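Hypoxanthine-guanine phosphoribosyltransferase (Leishmania tarentolae, PDB 1PZM) catalyses the magnesium-dependent transfer of a 5-phosphoribosyl group from phosphoribosyl pyrophosphate to hypoxanthine or guanine, giving IMP or GMP in purine salvage. Local coordinates at the interface of chains A and B. Sequence-based numbering; all coordinates share one arbitrary frame. Chains: chain A/B, hypoxanthine-guanine phosphoribosyltransferase.

Contact 1: the interface of chains A and B. Residues chain A 34, 70, 73-74, 77; chain B 34, 70, 73-74, 77.
B:Arg77 meets A:Asp74 tip to tip, and the two-fold repeats the pair as A:Arg77 with B:Asp74. Each salt bridge across the interface is an end-on, two-pronged grip. B:Arg77 NH1 donates to the syn lone pair of the carboxylate oxygen A:Asp74 OD2 at 2.8 Å, while B:Arg77 NH2 reaches A:Asp74 OD1 at 3.0 Å. Carboxylate and guanidinium planes lie 22° apart, nearly coplanar, and both bonds are close to straight. Supporting hydrogen bonds come from within each chain. The indole A:Trp34 NE1 donates in its ring plane to A:Asp74 OD2 at 2.8 Å, arriving from above the carboxylate, so this oxygen takes two donors. A:Asp74 OD1 also accepts from A:Arg77 NH2, but that same-chain bond is bent (129° at H). A bend at chi3 (-78°) turns A:Arg77 back along its helix, where NE bonds to A:Ala73 O at 2.9 Å. The two carboxylates approach to 4.4 Å between A:Asp74 OD1 and B:Asp74 OD1, a repulsion the arginines probably offset. Apolar packing completes the patch: A:Ile70 CG2 lies over one guanidinium face, toward its rim, 3.5 Å from B:Arg77 CZ, and A:Ala73 CB touches B:Ala73 CB at 3.6 Å. This charged cluster joins helix 69-81 to its twin in the deposited dimer, probably the biological one.

Contact 2: the interface of chains A and B. Residues chain A 65-66, 69-70, 191; chain B 69, 72-73, 88, 90.
Strand 86-91 of chain B packs against the start of helix 69-81 of chain A and the loop just before it, where A:Lys66 follows a cis peptide bond, a feature typical of this phosphoribosyltransferase family. B:Phe90 brings its ring edge to one face of A:Phe69: the planes are 77° apart, and B:Phe90 CZ stands 3.6 Å from A:Phe69 CG. The opposite face of A:Phe69 carries A:Ile70 CG1 of its own chain, which holds the ring in a sandwich. With chi1 at 90°, A:Phe69 CG sits between the backbone N and the carbonyl carbon, and the ring's far end reaches B:Ala73 CA, 3.7 Å from A:Phe69 CE1, and B:Thr72 CG2, 3.8 Å from the same carbon. Its tip, A:Phe69 CZ, meets the B:Val88 methyls, with CG2 at 4.0 Å. Over one face of B:Phe90, near its centre, lies A:Leu65 CD2, 3.8 Å from the ring centroid. The extended A:Lys66 chain passes B:Phe90 CE2, and its ammonium NZ donates a hydrogen bond to B:Val88 O at 2.5 Å, nearly in line with the carbonyl (163°). Water 1 links the guanidinium A:Arg191 NE (3.0 Å) to the amide B:Val88 N (2.8 Å). The patch ties the loop bearing the cis peptide to the neighbouring subunit, which may steady this part of the chain.

Contact 3: the interface of chains A and B. Residues chain A 55, 86-88, 114; chain B 187-191.
A:Lys87 and B:Glu188 meet at about a right angle, with van der Waals packing and bridging water carrying the contact; the N and O atoms of the two sides do not pair directly. In the packing, chi1 of -70° sets A:Lys87 CG anti to its carbonyl carbon, and the extended chain runs across the 187-189 loop. A:Lys87 CG lies 3.3 Å from B:Glu188 O, and A:Lys87 CD lies 3.8 Å from B:Glu188 CB. Farther along, A:Lys87 CE and A:Ala55 CB both touch the hydroxyl B:Ser189 OG, the latter at 3.6 Å. Among the water bridges, water 2 joins the carbonyl A:Val86 O to B:Glu188 O and B:Arg191 N, while water 4 joins A:Val86 O to B:Tyr190 N. Water 3 contacts the backbone N and O of A:Val88, both B:Glu188 O and the carboxylate OE1, and B:Arg191 NE. Backbone groups of strand 86-91 are thus bridged by water to the facing loop. A salt bridge inside chain B braces two side chains and may help set that loop: a bend at chi2 (-68°) folds B:Glu188 toward B:Arg191, whose NH2 donates in the guanidinium plane to B:Glu188 OE1 at 3.1 Å, approaching from 51° out of the carboxylate plane.

Contact 1: the interface of chains A and B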
# COMPACT_ATOMS: atom_id res chain seq x y z
N TRP A 34 13.60 6.95 3.24
CA TRP A 34 14.19 5.66 3.02
C TRP A 34 15.42 5.32 3.86
O TRP A 34 15.48 4.22 4.41
CB TRP A 34 14.55 5.50 1.55
CG TRP A 34 13.32 5.35 0.64
CD1 TRP A 34 12.01 4.97 0.98
CD2 TRP A 34 13.35 5.46 -0.78
NE1 TRP A 34 11.22 4.89 -0.17
CE2 TRP A 34 12.03 5.18 -1.27
CE3 TRP A 34 14.36 5.81 -1.71
CZ2 TRP A 34 11.71 5.24 -2.65
CZ3 TRP A 34 14.03 5.86 -3.10
CH2 TRP A 34 12.71 5.60 -3.53
N ILE A 70 1.76 3.57 1.85
CA ILE A 70 3.10 3.70 1.23
C ILE A 70 4.26 3.29 2.15
O ILE A 70 5.15 2.53 1.74
CB ILE A 70 3.28 5.08 0.58
CG1 ILE A 70 2.32 5.13 -0.64
CG2 ILE A 70 4.80 5.29 0.15
CD1 ILE A 70 2.11 6.46 -1.31
N ALA A 73 4.42 -0.47 2.33
CA ALA A 73 5.02 -1.06 1.13
C ALA A 73 6.53 -0.97 1.18
O ALA A 73 7.22 -1.90 0.77
CB ALA A 73 4.53 -0.34 -0.10
N ASP A 74 7.04 0.19 1.63
CA ASP A 74 8.50 0.42 1.62
C ASP A 74 9.16 -0.27 2.86
O ASP A 74 10.15 -0.94 2.74
CB ASP A 74 8.75 1.94 1.69
CG ASP A 74 8.44 2.66 0.37
OD1 ASP A 74 7.97 1.99 -0.63
OD2 ASP A 74 8.64 3.91 0.24
N ARG A 77 9.69 -3.97 2.30
CA ARG A 77 10.88 -4.25 1.49
C ARG A 77 12.24 -4.04 2.21
O ARG A 77 13.15 -4.82 2.05
CB ARG A 77 10.82 -3.50 0.16
CG ARG A 77 9.70 -4.04 -0.76
CD ARG A 77 9.49 -3.19 -1.97
NE ARG A 77 8.73 -1.96 -1.72
CZ ARG A 77 8.32 -1.20 -2.75
NH1 ARG A 77 8.58 -1.61 -4.05
NH2 ARG A 77 7.64 -0.08 -2.54
N TRP B 34 9.93 -1.19 -12.03
CA TRP B 34 9.92 0.29 -11.95
C TRP B 34 10.01 0.97 -13.32
O TRP B 34 9.18 1.80 -13.66
CB TRP B 34 11.02 0.83 -11.02
CG TRP B 34 10.74 0.63 -9.52
CD1 TRP B 34 9.54 0.31 -8.90
CD2 TRP B 34 11.72 0.72 -8.47
NE1 TRP B 34 9.73 0.22 -7.53
CE2 TRP B 34 11.05 0.46 -7.24
CE3 TRP B 34 13.14 0.98 -8.46
CZ2 TRP B 34 11.71 0.46 -6.00
CZ3 TRP B 34 13.81 0.96 -7.21
CH2 TRP B 34 13.08 0.73 -5.99
N ILE B 70 1.66 -3.01 -3.10
CA ILE B 70 2.97 -2.42 -3.35
C ILE B 70 3.00 -1.76 -4.73
O ILE B 70 3.55 -0.65 -4.92
CB ILE B 70 4.09 -3.46 -3.16
CG1 ILE B 70 4.26 -3.76 -1.67
CG2 ILE B 70 5.44 -2.98 -3.84
CD1 ILE B 70 5.29 -4.79 -1.35
N ALA B 73 1.36 1.56 -4.36
CA ALA B 73 2.21 2.56 -3.70
C ALA B 73 3.23 3.09 -4.73
O ALA B 73 3.54 4.29 -4.74
CB ALA B 73 2.97 1.94 -2.48
N ASP B 74 3.73 2.19 -5.60
CA ASP B 74 4.79 2.62 -6.51
C ASP B 74 4.20 3.38 -7.69
O ASP B 74 4.69 4.43 -8.06
CB ASP B 74 5.61 1.41 -7.04
CG ASP B 74 6.55 0.83 -5.94
OD1 ASP B 74 6.59 1.38 -4.80
OD2 ASP B 74 7.25 -0.19 -6.14
N ARG B 77 3.27 6.95 -7.14
CA ARG B 77 4.41 7.89 -7.13
C ARG B 77 4.91 8.15 -8.54
O ARG B 77 5.41 9.23 -8.80
CB ARG B 77 5.54 7.38 -6.22
CG ARG B 77 5.13 7.53 -4.74
CD ARG B 77 6.11 7.01 -3.70
NE ARG B 77 6.02 5.54 -3.64
CZ ARG B 77 6.70 4.81 -2.78
NH1 ARG B 77 7.49 5.41 -1.88
NH2 ARG B 77 6.58 3.47 -2.79

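Contact 2: the interface of chains A and B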
# COMPACT_ATOMS: atom_id res chain seq x y z
N LEU A 65 -4.83 1.68 7.29
CA LEU A 65 -5.34 2.42 6.15
C LEU A 65 -6.02 3.77 6.53
O LEU A 65 -6.64 3.86 7.59
CB LEU A 65 -6.39 1.53 5.47
CG LEU A 65 -5.66 0.35 4.80
CD1 LEU A 65 -6.69 -0.54 4.16
CD2 LEU A 65 -4.65 0.79 3.75
N LYS A 66 -5.95 4.79 5.67
CA LYS A 66 -5.37 4.75 4.30
C LYS A 66 -3.92 5.09 4.32
O LYS A 66 -3.15 4.59 3.54
CB LYS A 66 -6.07 5.80 3.43
CG LYS A 66 -7.58 5.50 3.05
CD LYS A 66 -8.05 6.49 1.94
CE LYS A 66 -9.48 6.28 1.47
NZ LYS A 66 -9.71 7.20 0.32
N PHE A 69 -0.35 3.13 3.88
CA PHE A 69 -0.03 2.19 2.79
C PHE A 69 1.32 2.34 2.09
O PHE A 69 1.94 1.32 1.71
CB PHE A 69 -1.17 2.01 1.75
CG PHE A 69 -1.14 2.98 0.58
CD1 PHE A 69 -0.90 2.49 -0.71
CD2 PHE A 69 -1.47 4.34 0.75
CE1 PHE A 69 -0.93 3.36 -1.83
CE2 PHE A 69 -1.49 5.22 -0.33
CZ PHE A 69 -1.19 4.73 -1.63
N ILE A 70 1.76 3.57 1.85
CA ILE A 70 3.10 3.70 1.23
C ILE A 70 4.26 3.29 2.15
O ILE A 70 5.15 2.53 1.74
CB ILE A 70 3.28 5.08 0.58
CG1 ILE A 70 2.32 5.13 -0.64
CG2 ILE A 70 4.80 5.29 0.15
CD1 ILE A 70 2.11 6.46 -1.31
N ARG A 191 -1.64 12.23 -1.32
CA ARG A 191 -1.01 10.98 -0.84
C ARG A 191 0.10 10.47 -1.74
O ARG A 191 0.98 9.77 -1.27
CB ARG A 191 -2.03 9.82 -0.83
CG ARG A 191 -3.20 10.03 0.19
CD ARG A 191 -4.00 8.74 0.36
NE ARG A 191 -5.23 9.02 1.07
CZ ARG A 191 -5.35 9.16 2.40
NH1 ARG A 191 -4.29 9.04 3.21
NH2 ARG A 191 -6.53 9.41 2.93
N PHE B 69 -1.09 -3.94 -3.25
CA PHE B 69 -0.71 -2.80 -2.41
C PHE B 69 0.68 -2.17 -2.73
O PHE B 69 0.86 -0.93 -2.61
CB PHE B 69 -0.85 -3.11 -0.92
CG PHE B 69 0.38 -3.68 -0.22
CD1 PHE B 69 1.14 -2.87 0.67
CD2 PHE B 69 0.75 -5.02 -0.33
CE1 PHE B 69 2.21 -3.37 1.42
CE2 PHE B 69 1.88 -5.52 0.43
CZ PHE B 69 2.58 -4.70 1.30
N THR B 72 0.46 -0.50 -6.17
CA THR B 72 -0.25 0.76 -6.05
C THR B 72 0.62 1.87 -5.42
O THR B 72 0.58 3.00 -5.87
CB THR B 72 -1.52 0.57 -5.14
OG1 THR B 72 -2.41 -0.39 -5.74
CG2 THR B 72 -2.36 1.88 -5.03
N ALA B 73 1.36 1.56 -4.36
CA ALA B 73 2.21 2.56 -3.70
C ALA B 73 3.23 3.09 -4.73
O ALA B 73 3.54 4.29 -4.74
CB ALA B 73 2.97 1.94 -2.48
N VAL B 88 -6.87 7.80 -3.55
CA VAL B 88 -6.74 6.35 -3.37
C VAL B 88 -7.86 5.74 -2.54
O VAL B 88 -8.27 6.30 -1.50
CB VAL B 88 -5.38 5.99 -2.70
CG1 VAL B 88 -5.16 4.49 -2.75
CG2 VAL B 88 -4.15 6.73 -3.44
N PHE B 90 -9.45 1.61 -1.30
CA PHE B 90 -9.02 0.25 -1.15
C PHE B 90 -10.23 -0.69 -1.20
O PHE B 90 -11.26 -0.42 -0.58
CB PHE B 90 -8.31 0.11 0.19
CG PHE B 90 -7.05 0.92 0.26
CD1 PHE B 90 -5.83 0.35 -0.13
CD2 PHE B 90 -7.09 2.27 0.63
CE1 PHE B 90 -4.66 1.11 -0.11
CE2 PHE B 90 -5.90 3.04 0.69
CZ PHE B 90 -4.70 2.45 0.31
O HOH W 1 -7.10 9.50 -1.29

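Contact 3: the interface of chains A and B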
# COMPACT_ATOMS: atom_id res chain seq x y z
N ALA A 55 8.59 -18.21 8.16
CA ALA A 55 7.35 -18.03 7.39
C ALA A 55 6.10 -18.46 8.16
O ALA A 55 5.04 -17.87 7.98
CB ALA A 55 7.43 -18.79 6.04
N VAL A 86 7.90 -11.62 6.61
CA VAL A 86 6.68 -10.91 6.98
C VAL A 86 5.41 -11.40 6.35
O VAL A 86 5.44 -12.02 5.27
CB VAL A 86 6.75 -9.38 6.82
CG1 VAL A 86 8.16 -8.77 7.20
CG2 VAL A 86 6.16 -8.86 5.57
N LYS A 87 4.29 -11.13 7.04
CA LYS A 87 2.93 -11.22 6.44
C LYS A 87 2.25 -9.87 6.68
O LYS A 87 2.65 -9.11 7.58
CB LYS A 87 2.13 -12.37 7.05
CG LYS A 87 2.64 -13.75 6.65
CD LYS A 87 1.75 -14.86 7.24
CE LYS A 87 2.22 -16.25 6.79
NZ LYS A 87 1.52 -17.41 7.52
N VAL A 88 1.25 -9.56 5.87
CA VAL A 88 0.70 -8.21 5.86
C VAL A 88 -0.80 -8.30 6.07
O VAL A 88 -1.47 -9.20 5.51
CB VAL A 88 1.04 -7.47 4.53
CG1 VAL A 88 0.47 -6.04 4.53
CG2 VAL A 88 2.59 -7.38 4.38
N ASP A 114 -6.26 -12.95 8.93
CA ASP A 114 -5.54 -14.01 9.65
C ASP A 114 -5.82 -13.85 11.15
O ASP A 114 -5.89 -12.71 11.63
CB ASP A 114 -4.01 -13.91 9.44
CG ASP A 114 -3.51 -14.61 8.13
OD1 ASP A 114 -4.35 -15.02 7.29
OD2 ASP A 114 -2.28 -14.79 7.87
N ALA B 187 0.50 -18.53 0.26
CA ALA B 187 0.04 -18.80 1.63
C ALA B 187 0.37 -17.57 2.52
O ALA B 187 0.88 -17.71 3.66
CB ALA B 187 0.72 -20.09 2.18
N GLU B 188 0.13 -16.38 1.97
CA GLU B 188 0.39 -15.11 2.65
C GLU B 188 1.87 -14.73 2.86
O GLU B 188 2.13 -13.64 3.39
CB GLU B 188 -0.33 -15.08 4.02
CG GLU B 188 -1.83 -15.26 3.93
CD GLU B 188 -2.55 -14.09 3.27
OE1 GLU B 188 -2.03 -12.95 3.17
OE2 GLU B 188 -3.71 -14.31 2.86
N SER B 189 2.82 -15.58 2.48
CA SER B 189 4.24 -15.25 2.66
C SER B 189 4.76 -14.60 1.43
O SER B 189 4.11 -14.68 0.38
CB SER B 189 5.08 -16.48 2.96
OG SER B 189 4.91 -16.86 4.31
N TYR B 190 5.95 -13.99 1.55
CA TYR B 190 6.72 -13.45 0.43
C TYR B 190 6.19 -12.20 -0.24
O TYR B 190 6.76 -11.81 -1.23
CB TYR B 190 6.99 -14.52 -0.69
CG TYR B 190 7.33 -15.85 -0.10
CD1 TYR B 190 8.36 -15.97 0.82
CD2 TYR B 190 6.59 -17.00 -0.43
CE1 TYR B 190 8.66 -17.19 1.43
CE2 TYR B 190 6.89 -18.21 0.17
CZ TYR B 190 7.91 -18.28 1.11
OH TYR B 190 8.22 -19.47 1.68
N ARG B 191 5.18 -11.53 0.28
CA ARG B 191 4.72 -10.25 -0.34
C ARG B 191 5.82 -9.19 -0.24
O ARG B 191 5.85 -8.21 -0.99
CB ARG B 191 3.46 -9.69 0.36
CG ARG B 191 2.23 -10.67 0.42
CD ARG B 191 0.93 -9.96 0.96
NE ARG B 191 -0.21 -10.86 1.09
CZ ARG B 191 -1.01 -11.21 0.05
NH1 ARG B 191 -0.73 -10.82 -1.19
NH2 ARG B 191 -2.04 -12.03 0.26
O HOH W 2 4.10 -11.57 2.89
O HOH W 3 0.39 -11.36 3.91
O HOH W 4 7.50 -14.02 3.90

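The C-alpha centres of contacts 1 and 2 lie about 9 Å apart, and these patches share A:Ile70 and B:Ala73 on helix 69-81, so they are probably parts of one surface. Contact 3 stands about 17 Å from contact 1 and about 18 Å from contact 2, with the chain roles exchanged relative to contact 2. Strand 86-91 serves both contacts 2 and 3, through Val88 of chain B in one and of chain A in the other, and Arg191 likewise recurs. Contact 1 straddles the two-fold axis, while contacts 2 and 3 each have a twin with the chains exchanged, consistent with a dimer whose contact 3 is bridged largely by water.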